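Local structure of putative histidinol-phosphate aminotransferase (Burkholderia pseudomallei, 3P1T) at residues A[55-58]-A[59-62]; A[260-263]-A[264-268]. The protein probably transfers the amino group of L-histidinol phosphate to 2-oxoglutarate in histidine biosynthesis, with pyridoxal 5'-phosphate as cofactor. One frame throughout, in Å; residues are numbered along the deposited sequence.

Interaction 1 (A[55-58]-A[59-62])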
loop_
_atom_site.group_PDB
_atom_site.type_symbol
_atom_site.label_atom_id
_atom_site.label_comp_id
_atom_site.label_asym_id
_atom_site.label_seq_id
_atom_site.Cartn_x
_atom_site.Cartn_y
_atom_site.Cartn_z
ATOM N N ARG A 55 14.655 -1.589 10.144
ATOM C CA ARG A 55 15.852 -0.840 9.768
ATOM C C ARG A 55 15.476 0.505 9.118
ATOM O O ARG A 55 16.068 1.524 9.463
ATOM C CB ARG A 55 16.720 -1.671 8.817
ATOM C CG ARG A 55 18.089 -1.050 8.554
ATOM C CD ARG A 55 18.930 -1.843 7.560
ATOM N NE ARG A 55 18.463 -1.728 6.170
ATOM C CZ ARG A 55 17.975 -2.729 5.439
ATOM N NH1 ARG A 55 17.899 -3.956 5.943
ATOM N NH2 ARG A 55 17.595 -2.521 4.189
ATOM N N VAL A 56 14.492 0.508 8.202
ATOM C CA VAL A 56 14.054 1.725 7.509
ATOM C C VAL A 56 13.306 2.629 8.513
ATOM O O VAL A 56 13.478 3.853 8.453
ATOM C CB VAL A 56 13.201 1.419 6.238
ATOM C CG1 VAL A 56 12.659 2.687 5.606
ATOM C CG2 VAL A 56 14.020 0.642 5.211
HETATM N N MSE A 57 12.522 2.038 9.457
HETATM C CA MSE A 57 11.796 2.827 10.483
HETATM C C MSE A 57 12.774 3.641 11.311
HETATM O O MSE A 57 12.529 4.822 11.549
HETATM C CB MSE A 57 10.936 1.946 11.409
HETATM C CG MSE A 57 9.690 1.389 10.728
HETATM SE SE MSE A 57 8.559 2.796 10.047
HETATM C CE MSE A 57 7.815 3.503 11.648
ATOM N N ARG A 58 13.902 3.011 11.687
ATOM C CA ARG A 58 14.975 3.601 12.458
ATOM C C ARG A 58 15.647 4.684 11.638
ATOM O O ARG A 58 15.923 5.755 12.176
ATOM C CB ARG A 58 15.958 2.504 12.867
ATOM C CG ARG A 58 17.180 2.978 13.650
ATOM C CD ARG A 58 18.175 1.853 13.937
ATOM N NE ARG A 58 18.628 1.140 12.733
ATOM C CZ ARG A 58 19.604 1.547 11.921
ATOM N NH1 ARG A 58 20.228 2.698 12.143
ATOM N NH2 ARG A 58 19.947 0.817 10.869
ATOM N N LYS A 59 15.885 4.418 10.327
ATOM C CA LYS A 59 16.508 5.374 9.397
ATOM C C LYS A 59 15.640 6.641 9.279
ATOM O O LYS A 59 16.187 7.736 9.306
ATOM C CB LYS A 59 16.741 4.739 8.009
ATOM C CG LYS A 59 18.198 4.395 7.664
ATOM C CD LYS A 59 18.726 3.128 8.348
ATOM C CE LYS A 59 20.169 2.827 8.009
ATOM N NZ LYS A 59 20.369 2.504 6.567
ATOM N N LEU A 60 14.303 6.490 9.178
ATOM C CA LEU A 60 13.339 7.586 9.131
ATOM C C LEU A 60 13.426 8.436 10.393
ATOM O O LEU A 60 13.462 9.670 10.309
ATOM C CB LEU A 60 11.908 7.048 8.963
ATOM C CG LEU A 60 11.514 6.567 7.580
ATOM C CD1 LEU A 60 10.249 5.712 7.646
ATOM C CD2 LEU A 60 11.354 7.739 6.595
ATOM N N ALA A 61 13.494 7.770 11.562
ATOM C CA ALA A 61 13.588 8.393 12.877
ATOM C C ALA A 61 14.830 9.264 12.972
ATOM O O ALA A 61 14.748 10.386 13.481
ATOM C CB ALA A 61 13.607 7.324 13.956
ATOM N N GLU A 62 15.963 8.759 12.433
ATOM C CA GLU A 62 17.253 9.442 12.386
ATOM C C GLU A 62 17.167 10.654 11.484
ATOM O O GLU A 62 17.579 11.747 11.883
ATOM C CB GLU A 62 18.350 8.487 11.890
ATOM C CG GLU A 62 19.204 7.874 12.991
ATOM C CD GLU A 62 19.664 6.440 12.748
ATOM O OE1 GLU A 62 20.279 6.168 11.689
ATOM O OE2 GLU A 62 19.442 5.592 13.644
#
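Arg58 sets CG opposite its backbone N (chi1 178°), runs straight through CD and then bends at chi3 (55°), which brings the NH1 side of its guanidinium round to the carboxylate of Glu62, reaching back from one turn further on. The two side chains lie alongside each other and point the same way. Their charged ends form a loose i to i+4 salt bridge: NH1 of Arg58 lies 3.4 Å from OE2 of Glu62, and the hydrogen bond in it is weak. The carboxylate oxygen stands at the guanidinium edge, near its plane, but the two flat groups are twisted 43° apart. CD of Lys59 lies over one guanidinium face, 3.6 Å from Arg58 NH2, while the amino group of Lys59 goes on to Glu238. That carboxylate also takes Arg55 NE, and probably offsets the like charges of Arg55 and Lys59.

On the buried side of the same turn the contact is apolar. CD1 of Leu60 meets SE of the selenomethionine at Met57 at 4.1 Å, and CG1 of Val56 approaches the same methyl at 4.4 Å. Underneath run the i to i+4 backbone bonds, the shortest from Leu60 N to Val56 O at 2.9 Å.

The segment is thus an amphipathic stretch of helix 52-64. Val56 and Leu60 pack on helix 231-241 through Leu237 and Leu241, and Met57, Leu60 and Ala61 lie against Leu71 in strand 71-74, an outermost strand of the seven-stranded sheet within this chain.

Interaction 2 (A[260-263]-A[264-268]). With SO4 (sulfate ion), chain E.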
loop_
_atom_site.group_PDB
_atom_site.type_symbol
_atom_site.label_atom_id
_atom_site.label_comp_id
_atom_site.label_asym_id
_atom_site.label_seq_id
_atom_site.Cartn_x
_atom_site.Cartn_y
_atom_site.Cartn_z
ATOM N N ARG A 260 12.838 32.732 -11.967
ATOM C CA ARG A 260 12.958 33.016 -13.401
ATOM C C ARG A 260 11.578 32.992 -14.077
ATOM O O ARG A 260 11.210 33.973 -14.714
ATOM C CB ARG A 260 13.914 32.024 -14.117
ATOM C CG ARG A 260 13.833 32.124 -15.656
ATOM C CD ARG A 260 14.963 31.468 -16.400
ATOM N NE ARG A 260 14.675 30.089 -16.772
ATOM C CZ ARG A 260 14.448 29.683 -18.017
ATOM N NH1 ARG A 260 14.474 30.552 -19.025
ATOM N NH2 ARG A 260 14.223 28.401 -18.271
ATOM N N VAL A 261 10.828 31.885 -13.934
ATOM C CA VAL A 261 9.531 31.695 -14.583
ATOM C C VAL A 261 8.531 32.779 -14.102
ATOM O O VAL A 261 7.901 33.406 -14.960
ATOM C CB VAL A 261 8.994 30.255 -14.359
ATOM C CG1 VAL A 261 7.554 30.107 -14.834
ATOM C CG2 VAL A 261 9.874 29.251 -15.084
ATOM N N ALA A 262 8.434 33.035 -12.771
ATOM C CA ALA A 262 7.534 34.047 -12.219
ATOM C C ALA A 262 7.857 35.460 -12.778
ATOM O O ALA A 262 6.947 36.147 -13.254
ATOM C CB ALA A 262 7.607 34.051 -10.698
ATOM N N ASP A 263 9.145 35.867 -12.769
ATOM C CA ASP A 263 9.555 37.186 -13.259
ATOM C C ASP A 263 9.328 37.328 -14.771
ATOM O O ASP A 263 8.825 38.368 -15.207
ATOM C CB ASP A 263 11.030 37.461 -12.919
ATOM C CG ASP A 263 11.352 37.704 -11.442
ATOM O OD1 ASP A 263 10.397 37.754 -10.613
ATOM O OD2 ASP A 263 12.549 37.909 -11.122
ATOM N N ALA A 264 9.669 36.290 -15.561
ATOM C CA ALA A 264 9.510 36.306 -17.023
ATOM C C ALA A 264 8.035 36.390 -17.431
ATOM O O ALA A 264 7.706 37.200 -18.308
ATOM C CB ALA A 264 10.147 35.075 -17.645
ATOM N N LEU A 265 7.145 35.590 -16.775
ATOM C CA LEU A 265 5.716 35.603 -17.085
ATOM C C LEU A 265 5.097 36.965 -16.734
ATOM O O LEU A 265 4.313 37.477 -17.536
ATOM C CB LEU A 265 4.956 34.468 -16.385
ATOM C CG LEU A 265 5.245 33.032 -16.857
ATOM C CD1 LEU A 265 4.436 32.027 -16.054
ATOM C CD2 LEU A 265 4.945 32.849 -18.344
ATOM N N ARG A 266 5.491 37.585 -15.594
ATOM C CA ARG A 266 4.971 38.906 -15.197
ATOM C C ARG A 266 5.409 39.988 -16.192
ATOM O O ARG A 266 4.655 40.929 -16.447
ATOM C CB ARG A 266 5.403 39.294 -13.779
ATOM C CG ARG A 266 4.746 38.462 -12.707
ATOM C CD ARG A 266 4.905 39.102 -11.353
ATOM N NE ARG A 266 4.387 38.246 -10.286
ATOM C CZ ARG A 266 5.152 37.594 -9.422
ATOM N NH1 ARG A 266 6.470 37.728 -9.458
ATOM N NH2 ARG A 266 4.602 36.834 -8.484
ATOM N N GLY A 267 6.600 39.817 -16.761
ATOM C CA GLY A 267 7.143 40.708 -17.781
ATOM C C GLY A 267 6.422 40.572 -19.109
ATOM O O GLY A 267 6.411 41.510 -19.910
ATOM N N LEU A 268 5.813 39.388 -19.346
ATOM C CA LEU A 268 5.012 39.081 -20.537
ATOM C C LEU A 268 3.539 39.547 -20.340
ATOM O O LEU A 268 2.735 39.471 -21.281
ATOM C CB LEU A 268 5.069 37.570 -20.873
ATOM C CG LEU A 268 6.405 37.046 -21.404
ATOM C CD1 LEU A 268 6.417 35.549 -21.456
ATOM C CD2 LEU A 268 6.738 37.615 -22.781
HETATM S S SO4 E . 7.034 36.864 -5.352
HETATM O O1 SO4 E . 5.864 37.512 -4.760
HETATM O O2 SO4 E . 8.029 36.614 -4.274
HETATM O O3 SO4 E . 7.601 37.763 -6.356
HETATM O O4 SO4 E . 6.645 35.597 -6.027
#
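Arg266 stretches from CG to NE back past Ala262, so that its guanidinium lies near the methyl of Ala262 and its NH groups face a sulfate ion. CG sits beside the backbone N (chi1 -69°), a setting that takes the chain over the preceding turn, with CG 3.2 Å from Ala262 O. The guanidinium meets the sulfate with two weak hydrogen bonds: NH2 points almost straight at O4 over 3.4 Å, in the guanidinium plane, whereas NH1 reaches O3 at 3.3 Å with a bent geometry of 130°. Arg259 also binds the ion, which probably came from the crystallisation liquor, and NH2 of Arg266 has a second partner in Val272 O.

Asp263 crosses Arg266 at a slant. Its OD1 stands at the guanidinium edge, but the planes are 47° apart and OD1 remains 4.1 Å from NH1, too far for a salt bridge; the carboxylate pairs instead with Arg259.

Val261 and Leu265 lie on another face of the helix, side by side and pointing alike, with CG1 of Val261 3.9 Å from CD1 of Leu265. Both pack against helix 320-333, at Asn323 and Leu327 respectively, while Arg260 forms a salt bridge there with Asp324. The backbone bonds continue to Gly267 N, which still reaches Asp263 O at 3.1 Å.

This is an amphipathic stretch toward the C-terminal end of helix 244-267: an i to i+4 apolar pair faces the neighbouring helix, and arginines on another side gather round an anion.

Interaction 1 comes first along the chain and interaction 2 follows, on opposite sides of the chain's centre, with centres 42 Å apart and nearest atoms about 31 Å apart. They share no helix. Interaction 1 lies on helix 52-64, beside helix 231-241 and strand 71-74, outermost in the seven-stranded sheet within this chain; interaction 2 lies toward the C-terminal end of the long helix 244-267, packed on helix 320-333. Helix 231-241 comes just before helix 244-267 in the chain, so it provides a connection in sequence between the two regions. Both belong to the class I and II aminotransferase fold, and each is a contact within one helix, whose apolar face packs on neighbouring elements.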